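Local coordinates for Pex protein (Anabaena sp. PCC 7120, PDB 2DQL) that is associated with the cyanobacterial circadian clock and, as a PadR-like winged-helix protein, probably acts as a DNA-binding transcriptional regulator, at residues I24-Y29 against Q43-E48; Q33-G38 against Y75-E80; N69-G74 against P93-Q98. One frame throughout, in Å; residues are numbered along the deposited sequence.

Overall arrangement
All three contacts belong to one PadR-like winged-helix unit. Contact 1 packs helix 20-31 against helix 38-48, and its centre lies about 4 Å from the centre of the chain. The centres of contacts 2 and 3 lie about 15 and 16 Å from it; both share strand 72-77, the first strand of the beta hairpin. Along the chain contact 1 closes before contact 3 opens, whereas contact 2 alternates with both. Centres of the contacts are 15 to 17 Å apart. Contacts 1 and 3 meet directly, L28 CD2 lying 4.1 Å from I72 CG2. Together the three contacts join the helical core to the hairpin wing and to helix 96-112, part of which touches the second subunit.

Contact 1 (I24-Y29 against Q43-E48); sequences ICYILY and QQLETE
Y26 reaches from helix 20-31 to L45 on helix 38-48, and this pair carries most of the apolar contact. L45 CD1 sits over one face of the phenol, 4.0 Å from the ring centroid and 15° off the ring normal, a CH-pi contact displaced toward the rim. L45 CB closes on the far end of the same ring, 3.7 Å from Y26 CZ. Y26 CG is anti to the backbone N (chi1 160°), a setting that sends the ring across the gap between helices whose local axes stay 11.7 Å apart and run nearly perpendicular, at 91°.

The polar contacts lie round this packing. Y26 OH comes within 3.2 Å of L45 N, but the angle is too poor for a hydrogen bond; its bond is instead with L41 O, one turn earlier on helix 38-48. Q44 CB also lies beside the hydroxyl. Within helix 38-48, Q44 NE2 donates to E48 OE2 at 2.8 Å, a bent bond that joins side chains one turn apart. The other carboxylate oxygen, E48 OE1, is near the plane of the Y29 ring at its edge, 4.2 Å from Y29 OH. A phenylalanine in place of Y26 is likely to leave L41 O without its hydroxyl partner and to lose the contacts the hydroxyl makes beside L45 and Q44.

These helices form part of the helical core of the winged-helix fold. W106 of helix 96-112 meets the rings of Y26 and Y29 and touches L45, while L18 packs on both Y26 and L45. On other sides of helix 20-31, I24 and I27 pack on helix 56-68, and I24 and C25 touch I6 of the second subunit.

Contact 2 (Q33-G38 against Y75-E80); sequences QGESYG and YWKKLE
E35 OE1 meets the edge of the Y75 ring in its plane, where Y75 OH donates to it at 2.6 Å. The carboxylate and ring planes are 30° apart, and E35 accepts through the syn lone pair of OE1, on the side of its other oxygen. The contact joins the loop between helices 20-31 and 38-48 to the hairpin that forms the wing of this winged-helix fold. E35 CG lies between its backbone N and carbonyl carbon (chi1 61°), and from there the extended chain carries the carboxylate out to the strand. Q90 NE2, on the partner strand 86-91, also donates to OE1, and that oxygen is thus gripped from both strands of the hairpin.

K77, two residues on along the strand from Y75, points toward the loop, and its fully extended chain meets the E35 side chain at about a right angle. Two donors hold OE1, whereas OE2 has the weaker tie to K77, and the nearby ammonium would probably favour the charged form of the carboxylate. M88 packs against E35, Y75 and K77. Within the salt bridge the hydrogen bond is weak, K77 NZ lying 3.3 Å from E35 OE2.

Contact 3 (N69-G74 against P93-Q98); sequences NRAITG and PEWQHQ
A71 and W95 bring the two backbones closest, with their CA atoms 5.7 Å apart. Just before A71, helix 56-68 ends in a Schellman motif, where R70 takes a positive phi of 62°; strand 72-77 follows at I72. On the other segment, the 3-10 turn 93-95 leads into helix 96-112, with W95 at its N-cap position.

The indole of W95 lies against the turn from helix to strand. A71 CB stands over the centre of its six-membered ring, 3.4 Å from the centroid and 14° off the normal, a close CH-pi contact. Backbone carbonyls border the same indole: R70 O is 3.3 Å from W95 CD1, and N69 O is 3.4 Å from W95 CZ2, both approaching obliquely. N69 CB lies 4.1 Å from W95 CZ2, a looser touch, while N69 ND2 is bonded to F65 O, back in helix 56-68.

The contact thus brings together the end of helix 56-68, the foot of the wing and the start of helix 96-112. A71 and R70 are also hydrogen-bonded to S92, and I72 turns away from W95 to pack on helices 20-31 and 56-68. Farther along helix 96-112, Q98 bonds to Y7 of the second subunit.

Contact 1 (I24-Y29 against Q43-E48)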
loop_
_atom_site.group_PDB
_atom_site.type_symbol
_atom_site.label_atom_id
_atom_site.label_comp_id
_atom_site.label_asym_id
_atom_site.label_seq_id
_atom_site.Cartn_x
_atom_site.Cartn_y
_atom_site.Cartn_z
ATOM N N ILE A 24 -5.062 -13.578 1.191
ATOM C CA ILE A 24 -5.652 -14.874 0.869
ATOM C C ILE A 24 -4.647 -15.989 1.168
ATOM O O ILE A 24 -4.997 -17.005 1.770
ATOM C CB ILE A 24 -6.063 -14.937 -0.618
ATOM C CG1 ILE A 24 -7.285 -14.041 -0.858
ATOM C CG2 ILE A 24 -6.343 -16.378 -1.032
ATOM C CD1 ILE A 24 -7.622 -13.856 -2.342
ATOM N N CYS A 25 -3.398 -15.794 0.758
ATOM C CA CYS A 25 -2.364 -16.796 0.994
ATOM C C CYS A 25 -2.036 -16.916 2.482
ATOM O O CYS A 25 -1.842 -18.020 2.994
ATOM C CB CYS A 25 -1.105 -16.448 0.197
ATOM S SG CYS A 25 -1.391 -16.433 -1.581
ATOM N N TYR A 26 -1.982 -15.781 3.174
ATOM C CA TYR A 26 -1.706 -15.783 4.608
ATOM C C TYR A 26 -2.814 -16.538 5.350
ATOM O O TYR A 26 -2.544 -17.377 6.212
ATOM C CB TYR A 26 -1.624 -14.349 5.145
ATOM C CG TYR A 26 -1.823 -14.262 6.644
ATOM C CD1 TYR A 26 -0.909 -14.832 7.527
ATOM C CD2 TYR A 26 -2.974 -13.674 7.173
ATOM C CE1 TYR A 26 -1.140 -14.829 8.904
ATOM C CE2 TYR A 26 -3.217 -13.669 8.539
ATOM C CZ TYR A 26 -2.300 -14.249 9.398
ATOM O OH TYR A 26 -2.559 -14.269 10.745
ATOM N N ILE A 27 -4.062 -16.241 5.010
ATOM C CA ILE A 27 -5.173 -16.907 5.669
ATOM C C ILE A 27 -5.112 -18.422 5.473
ATOM O O ILE A 27 -5.302 -19.175 6.425
ATOM C CB ILE A 27 -6.522 -16.333 5.180
ATOM C CG1 ILE A 27 -6.657 -14.900 5.704
ATOM C CG2 ILE A 27 -7.699 -17.199 5.684
ATOM C CD1 ILE A 27 -7.761 -14.091 5.059
ATOM N N LEU A 28 -4.834 -18.873 4.253
ATOM C CA LEU A 28 -4.745 -20.314 4.007
ATOM C C LEU A 28 -3.580 -20.918 4.782
ATOM O O LEU A 28 -3.671 -22.043 5.274
ATOM C CB LEU A 28 -4.600 -20.601 2.516
ATOM C CG LEU A 28 -5.881 -20.360 1.717
ATOM C CD1 LEU A 28 -5.595 -20.508 0.232
ATOM C CD2 LEU A 28 -6.949 -21.349 2.163
ATOM N N TYR A 29 -2.479 -20.174 4.881
ATOM C CA TYR A 29 -1.317 -20.624 5.640
ATOM C C TYR A 29 -1.735 -20.928 7.085
ATOM O O TYR A 29 -1.365 -21.965 7.653
ATOM C CB TYR A 29 -0.244 -19.531 5.629
ATOM C CG TYR A 29 0.820 -19.694 6.693
ATOM C CD1 TYR A 29 1.806 -20.669 6.578
ATOM C CD2 TYR A 29 0.828 -18.877 7.821
ATOM C CE1 TYR A 29 2.780 -20.827 7.565
ATOM C CE2 TYR A 29 1.796 -19.025 8.813
ATOM C CZ TYR A 29 2.766 -20.003 8.676
ATOM O OH TYR A 29 3.720 -20.153 9.658
ATOM N N GLN A 43 -5.171 -10.640 14.624
ATOM C CA GLN A 43 -4.250 -10.531 15.747
ATOM C C GLN A 43 -2.991 -11.378 15.578
ATOM O O GLN A 43 -1.886 -10.920 15.871
ATOM C CB GLN A 43 -4.958 -10.915 17.050
ATOM C CG GLN A 43 -4.140 -10.609 18.293
ATOM C CD GLN A 43 -3.718 -9.149 18.359
ATOM O OE1 GLN A 43 -4.557 -8.245 18.320
ATOM N NE2 GLN A 43 -2.414 -8.913 18.459
ATOM N N GLN A 44 -3.159 -12.606 15.099
ATOM C CA GLN A 44 -2.034 -13.511 14.908
ATOM C C GLN A 44 -1.000 -12.956 13.934
ATOM O O GLN A 44 0.198 -13.186 14.094
ATOM C CB GLN A 44 -2.531 -14.872 14.408
ATOM C CG GLN A 44 -1.466 -15.956 14.417
ATOM C CD GLN A 44 -2.016 -17.323 14.046
ATOM O OE1 GLN A 44 -3.055 -17.744 14.554
ATOM N NE2 GLN A 44 -1.312 -18.027 13.169
ATOM N N LEU A 45 -1.462 -12.229 12.922
ATOM C CA LEU A 45 -0.550 -11.659 11.938
ATOM C C LEU A 45 0.376 -10.647 12.601
ATOM O O LEU A 45 1.594 -10.696 12.415
ATOM C CB LEU A 45 -1.332 -10.973 10.814
ATOM C CG LEU A 45 -0.478 -10.263 9.757
ATOM C CD1 LEU A 45 0.422 -11.270 9.051
ATOM C CD2 LEU A 45 -1.380 -9.561 8.760
ATOM N N GLU A 46 -0.208 -9.743 13.380
ATOM C CA GLU A 46 0.556 -8.708 14.072
ATOM C C GLU A 46 1.530 -9.307 15.081
ATOM O O GLU A 46 2.651 -8.822 15.234
ATOM C CB GLU A 46 -0.387 -7.734 14.789
ATOM C CG GLU A 46 0.312 -6.499 15.352
ATOM C CD GLU A 46 -0.635 -5.562 16.085
ATOM O OE1 GLU A 46 -1.734 -5.293 15.559
ATOM O OE2 GLU A 46 -0.274 -5.086 17.183
ATOM N N THR A 47 1.104 -10.363 15.765
ATOM C CA THR A 47 1.950 -11.010 16.760
ATOM C C THR A 47 3.139 -11.728 16.127
ATOM O O THR A 47 4.258 -11.649 16.634
ATOM C CB THR A 47 1.142 -12.020 17.605
ATOM O OG1 THR A 47 0.079 -11.332 18.278
ATOM C CG2 THR A 47 2.040 -12.687 18.644
ATOM N N GLU A 48 2.903 -12.421 15.018
ATOM C CA GLU A 48 3.972 -13.147 14.338
ATOM C C GLU A 48 4.851 -12.252 13.474
ATOM O O GLU A 48 6.045 -12.505 13.323
ATOM C CB GLU A 48 3.394 -14.261 13.462
ATOM C CG GLU A 48 2.906 -15.477 14.225
ATOM C CD GLU A 48 2.367 -16.559 13.305
ATOM O OE1 GLU A 48 3.066 -16.927 12.334
ATOM O OE2 GLU A 48 1.245 -17.045 13.556
#

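Contact 2 (Q33-G38 against Y75-E80)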
loop_
_atom_site.group_PDB
_atom_site.type_symbol
_atom_site.label_atom_id
_atom_site.label_comp_id
_atom_site.label_asym_id
_atom_site.label_seq_id
_atom_site.Cartn_x
_atom_site.Cartn_y
_atom_site.Cartn_z
ATOM N N GLN A 33 -3.018 -24.895 9.516
ATOM C CA GLN A 33 -2.520 -25.261 10.839
ATOM C C GLN A 33 -3.665 -25.660 11.759
ATOM O O GLN A 33 -3.458 -26.302 12.793
ATOM C CB GLN A 33 -1.776 -24.086 11.466
ATOM C CG GLN A 33 -0.558 -23.625 10.698
ATOM C CD GLN A 33 0.073 -22.399 11.331
ATOM O OE1 GLN A 33 0.150 -22.290 12.555
ATOM N NE2 GLN A 33 0.534 -21.473 10.502
ATOM N N GLY A 34 -4.875 -25.269 11.375
ATOM C CA GLY A 34 -6.050 -25.578 12.169
ATOM C C GLY A 34 -7.069 -24.468 12.024
ATOM O O GLY A 34 -6.728 -23.351 11.616
ATOM N N GLU A 35 -8.318 -24.768 12.365
ATOM C CA GLU A 35 -9.401 -23.801 12.253
ATOM C C GLU A 35 -9.093 -22.501 12.964
ATOM O O GLU A 35 -8.428 -22.480 14.000
ATOM C CB GLU A 35 -10.705 -24.384 12.809
ATOM C CG GLU A 35 -10.639 -24.765 14.277
ATOM C CD GLU A 35 -12.000 -25.108 14.849
ATOM O OE1 GLU A 35 -12.895 -25.488 14.065
ATOM O OE2 GLU A 35 -12.172 -25.010 16.082
ATOM N N SER A 36 -9.580 -21.407 12.396
ATOM C CA SER A 36 -9.355 -20.105 12.992
ATOM C C SER A 36 -10.580 -19.242 12.774
ATOM O O SER A 36 -11.594 -19.703 12.248
ATOM C CB SER A 36 -8.117 -19.443 12.376
ATOM O OG SER A 36 -7.738 -18.297 13.123
ATOM N N TYR A 37 -10.479 -17.982 13.173
ATOM C CA TYR A 37 -11.583 -17.052 13.035
ATOM C C TYR A 37 -11.049 -15.656 12.736
ATOM O O TYR A 37 -9.876 -15.380 12.963
ATOM C CB TYR A 37 -12.444 -17.063 14.309
ATOM C CG TYR A 37 -11.697 -16.855 15.612
ATOM C CD1 TYR A 37 -11.785 -15.644 16.305
ATOM C CD2 TYR A 37 -10.936 -17.879 16.175
ATOM C CE1 TYR A 37 -11.135 -15.463 17.530
ATOM C CE2 TYR A 37 -10.284 -17.706 17.396
ATOM C CZ TYR A 37 -10.389 -16.498 18.068
ATOM O OH TYR A 37 -9.757 -16.336 19.284
ATOM N N GLY A 38 -11.920 -14.791 12.225
ATOM C CA GLY A 38 -11.525 -13.441 11.849
ATOM C C GLY A 38 -10.627 -12.648 12.783
ATOM O O GLY A 38 -9.527 -12.237 12.405
ATOM N N TYR A 75 -18.509 -22.264 9.879
ATOM C CA TYR A 75 -19.539 -22.823 10.744
ATOM C C TYR A 75 -19.551 -22.060 12.064
ATOM O O TYR A 75 -18.583 -21.382 12.404
ATOM C CB TYR A 75 -19.294 -24.321 10.978
ATOM C CG TYR A 75 -18.252 -24.645 12.024
ATOM C CD1 TYR A 75 -18.610 -24.805 13.362
ATOM C CD2 TYR A 75 -16.912 -24.790 11.680
ATOM C CE1 TYR A 75 -17.660 -25.104 14.333
ATOM C CE2 TYR A 75 -15.949 -25.088 12.644
ATOM C CZ TYR A 75 -16.332 -25.243 13.967
ATOM O OH TYR A 75 -15.395 -25.530 14.930
ATOM N N TRP A 76 -20.658 -22.158 12.797
ATOM C CA TRP A 76 -20.786 -21.469 14.075
ATOM C C TRP A 76 -20.359 -22.333 15.244
ATOM O O TRP A 76 -20.780 -23.484 15.362
ATOM C CB TRP A 76 -22.230 -21.018 14.298
ATOM C CG TRP A 76 -22.643 -19.902 13.419
ATOM C CD1 TRP A 76 -23.449 -19.975 12.320
ATOM C CD2 TRP A 76 -22.259 -18.531 13.549
ATOM N NE1 TRP A 76 -23.591 -18.731 11.757
ATOM C CE2 TRP A 76 -22.871 -17.826 12.490
ATOM C CE3 TRP A 76 -21.453 -17.828 14.457
ATOM C CZ2 TRP A 76 -22.707 -16.445 12.315
ATOM C CZ3 TRP A 76 -21.289 -16.457 14.285
ATOM C CH2 TRP A 76 -21.913 -15.781 13.219
ATOM N N LYS A 77 -19.537 -21.765 16.118
ATOM C CA LYS A 77 -19.053 -22.491 17.280
ATOM C C LYS A 77 -19.481 -21.805 18.572
ATOM O O LYS A 77 -19.342 -20.591 18.718
ATOM C CB LYS A 77 -17.529 -22.592 17.226
ATOM C CG LYS A 77 -16.915 -23.395 18.356
ATOM C CD LYS A 77 -15.407 -23.492 18.192
ATOM C CE LYS A 77 -14.792 -24.387 19.258
ATOM N NZ LYS A 77 -13.307 -24.450 19.132
ATOM N N LYS A 78 -20.020 -22.586 19.504
ATOM C CA LYS A 78 -20.438 -22.036 20.786
ATOM C C LYS A 78 -19.258 -22.140 21.745
ATOM O O LYS A 78 -18.674 -23.212 21.907
ATOM C CB LYS A 78 -21.636 -22.813 21.344
ATOM C CG LYS A 78 -22.171 -22.258 22.665
ATOM C CD LYS A 78 -22.551 -20.786 22.532
ATOM C CE LYS A 78 -23.116 -20.228 23.831
ATOM N NZ LYS A 78 -24.409 -20.872 24.196
ATOM N N LEU A 79 -18.900 -21.021 22.364
ATOM C CA LEU A 79 -17.791 -20.988 23.311
ATOM C C LEU A 79 -18.333 -21.088 24.730
ATOM O O LEU A 79 -19.369 -20.506 25.046
ATOM C CB LEU A 79 -16.999 -19.686 23.165
ATOM C CG LEU A 79 -16.456 -19.358 21.772
ATOM C CD1 LEU A 79 -15.680 -18.054 21.835
ATOM C CD2 LEU A 79 -15.565 -20.489 21.277
ATOM N N GLU A 80 -17.631 -21.826 25.581
ATOM C CA GLU A 80 -18.059 -21.980 26.962
ATOM C C GLU A 80 -17.823 -20.681 27.724
ATOM O O GLU A 80 -16.734 -20.109 27.674
ATOM C CB GLU A 80 -17.290 -23.119 27.633
ATOM C CG GLU A 80 -17.836 -23.498 28.999
ATOM C CD GLU A 80 -17.091 -24.657 29.624
ATOM O OE1 GLU A 80 -17.526 -25.132 30.694
ATOM O OE2 GLU A 80 -16.069 -25.091 29.047
#

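Contact 3 (N69-G74 against P93-Q98)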
loop_
_atom_site.group_PDB
_atom_site.type_symbol
_atom_site.label_atom_id
_atom_site.label_comp_id
_atom_site.label_asym_id
_atom_site.label_seq_id
_atom_site.Cartn_x
_atom_site.Cartn_y
_atom_site.Cartn_z
ATOM N N ASN A 69 -15.051 -19.487 -3.773
ATOM C CA ASN A 69 -14.346 -20.541 -4.488
ATOM C C ASN A 69 -14.395 -21.896 -3.782
ATOM O O ASN A 69 -13.782 -22.862 -4.235
ATOM C CB ASN A 69 -12.899 -20.110 -4.726
ATOM C CG ASN A 69 -12.774 -19.106 -5.857
ATOM O OD1 ASN A 69 -12.790 -19.479 -7.029
ATOM N ND2 ASN A 69 -12.677 -17.827 -5.512
ATOM N N ARG A 70 -15.133 -21.959 -2.678
ATOM C CA ARG A 70 -15.285 -23.194 -1.910
ATOM C C ARG A 70 -13.950 -23.693 -1.368
ATOM O O ARG A 70 -13.769 -24.897 -1.174
ATOM C CB ARG A 70 -15.900 -24.293 -2.786
ATOM C CG ARG A 70 -17.073 -23.847 -3.650
ATOM C CD ARG A 70 -18.254 -23.371 -2.823
ATOM N NE ARG A 70 -19.398 -23.025 -3.670
ATOM C CZ ARG A 70 -20.551 -22.547 -3.215
ATOM N NH1 ARG A 70 -20.726 -22.355 -1.915
ATOM N NH2 ARG A 70 -21.534 -22.261 -4.059
ATOM N N ALA A 71 -13.020 -22.772 -1.121
ATOM C CA ALA A 71 -11.702 -23.134 -0.611
ATOM C C ALA A 71 -11.718 -23.315 0.899
ATOM O O ALA A 71 -10.828 -23.949 1.468
ATOM C CB ALA A 71 -10.682 -22.068 -0.998
ATOM N N ILE A 72 -12.721 -22.734 1.547
ATOM C CA ILE A 72 -12.861 -22.861 2.990
ATOM C C ILE A 72 -14.330 -23.062 3.342
ATOM O O ILE A 72 -15.225 -22.740 2.551
ATOM C CB ILE A 72 -12.334 -21.604 3.765
ATOM C CG1 ILE A 72 -13.187 -20.369 3.436
ATOM C CG2 ILE A 72 -10.863 -21.351 3.426
ATOM C CD1 ILE A 72 -12.845 -19.138 4.284
ATOM N N THR A 73 -14.570 -23.622 4.519
ATOM C CA THR A 73 -15.926 -23.832 5.001
ATOM C C THR A 73 -16.057 -23.053 6.299
ATOM O O THR A 73 -15.104 -22.942 7.066
ATOM C CB THR A 73 -16.222 -25.322 5.308
ATOM O OG1 THR A 73 -15.291 -25.802 6.283
ATOM C CG2 THR A 73 -16.103 -26.169 4.053
ATOM N N GLY A 74 -17.235 -22.497 6.537
ATOM C CA GLY A 74 -17.444 -21.762 7.764
ATOM C C GLY A 74 -18.554 -22.413 8.560
ATOM O O GLY A 74 -19.428 -23.058 7.985
ATOM N N PRO A 93 -11.511 -29.771 2.563
ATOM C CA PRO A 93 -10.714 -30.985 2.373
ATOM C C PRO A 93 -10.016 -31.122 1.019
ATOM O O PRO A 93 -8.815 -31.394 0.961
ATOM C CB PRO A 93 -11.730 -32.097 2.622
ATOM C CG PRO A 93 -12.612 -31.499 3.668
ATOM C CD PRO A 93 -12.828 -30.094 3.145
ATOM N N GLU A 94 -10.754 -30.933 -0.067
ATOM C CA GLU A 94 -10.162 -31.071 -1.391
ATOM C C GLU A 94 -9.254 -29.923 -1.822
ATOM O O GLU A 94 -8.592 -30.012 -2.862
ATOM C CB GLU A 94 -11.254 -31.291 -2.437
ATOM C CG GLU A 94 -11.801 -32.703 -2.413
ATOM C CD GLU A 94 -10.701 -33.737 -2.581
ATOM O OE1 GLU A 94 -10.092 -33.781 -3.671
ATOM O OE2 GLU A 94 -10.437 -34.495 -1.623
ATOM N N TRP A 95 -9.216 -28.855 -1.032
ATOM C CA TRP A 95 -8.361 -27.712 -1.350
ATOM C C TRP A 95 -7.015 -27.796 -0.643
ATOM O O TRP A 95 -6.215 -26.864 -0.702
ATOM C CB TRP A 95 -9.040 -26.398 -0.959
ATOM C CG TRP A 95 -9.818 -25.774 -2.066
ATOM C CD1 TRP A 95 -11.028 -26.179 -2.546
ATOM C CD2 TRP A 95 -9.437 -24.632 -2.845
ATOM N NE1 TRP A 95 -11.424 -25.363 -3.576
ATOM C CE2 TRP A 95 -10.467 -24.407 -3.783
ATOM C CE3 TRP A 95 -8.322 -23.782 -2.845
ATOM C CZ2 TRP A 95 -10.423 -23.359 -4.712
ATOM C CZ3 TRP A 95 -8.276 -22.737 -3.772
ATOM C CH2 TRP A 95 -9.321 -22.539 -4.692
ATOM N N GLN A 96 -6.765 -28.918 0.018
ATOM C CA GLN A 96 -5.525 -29.120 0.754
ATOM C C GLN A 96 -4.279 -28.765 -0.061
ATOM O O GLN A 96 -3.493 -27.904 0.337
ATOM C CB GLN A 96 -5.430 -30.576 1.213
ATOM C CG GLN A 96 -4.445 -30.826 2.342
ATOM C CD GLN A 96 -5.123 -30.860 3.701
ATOM O OE1 GLN A 96 -5.637 -29.850 4.182
ATOM N NE2 GLN A 96 -5.137 -32.035 4.321
ATOM N N HIS A 97 -4.101 -29.431 -1.198
ATOM C CA HIS A 97 -2.936 -29.204 -2.045
ATOM C C HIS A 97 -2.816 -27.772 -2.558
ATOM O O HIS A 97 -1.744 -27.174 -2.487
ATOM C CB HIS A 97 -2.944 -30.171 -3.234
ATOM C CG HIS A 97 -1.715 -30.089 -4.084
ATOM N ND1 HIS A 97 -0.471 -30.483 -3.635
ATOM C CD2 HIS A 97 -1.530 -29.632 -5.345
ATOM C CE1 HIS A 97 0.425 -30.270 -4.582
ATOM N NE2 HIS A 97 -0.191 -29.753 -5.632
ATOM N N GLN A 98 -3.910 -27.223 -3.077
ATOM C CA GLN A 98 -3.882 -25.858 -3.594
ATOM C C GLN A 98 -3.596 -24.852 -2.484
ATOM O O GLN A 98 -2.844 -23.897 -2.682
ATOM C CB GLN A 98 -5.210 -25.503 -4.266
ATOM C CG GLN A 98 -5.262 -24.062 -4.760
ATOM C CD GLN A 98 -4.298 -23.797 -5.901
ATOM O OE1 GLN A 98 -4.560 -24.168 -7.049
ATOM N NE2 GLN A 98 -3.172 -23.164 -5.594
#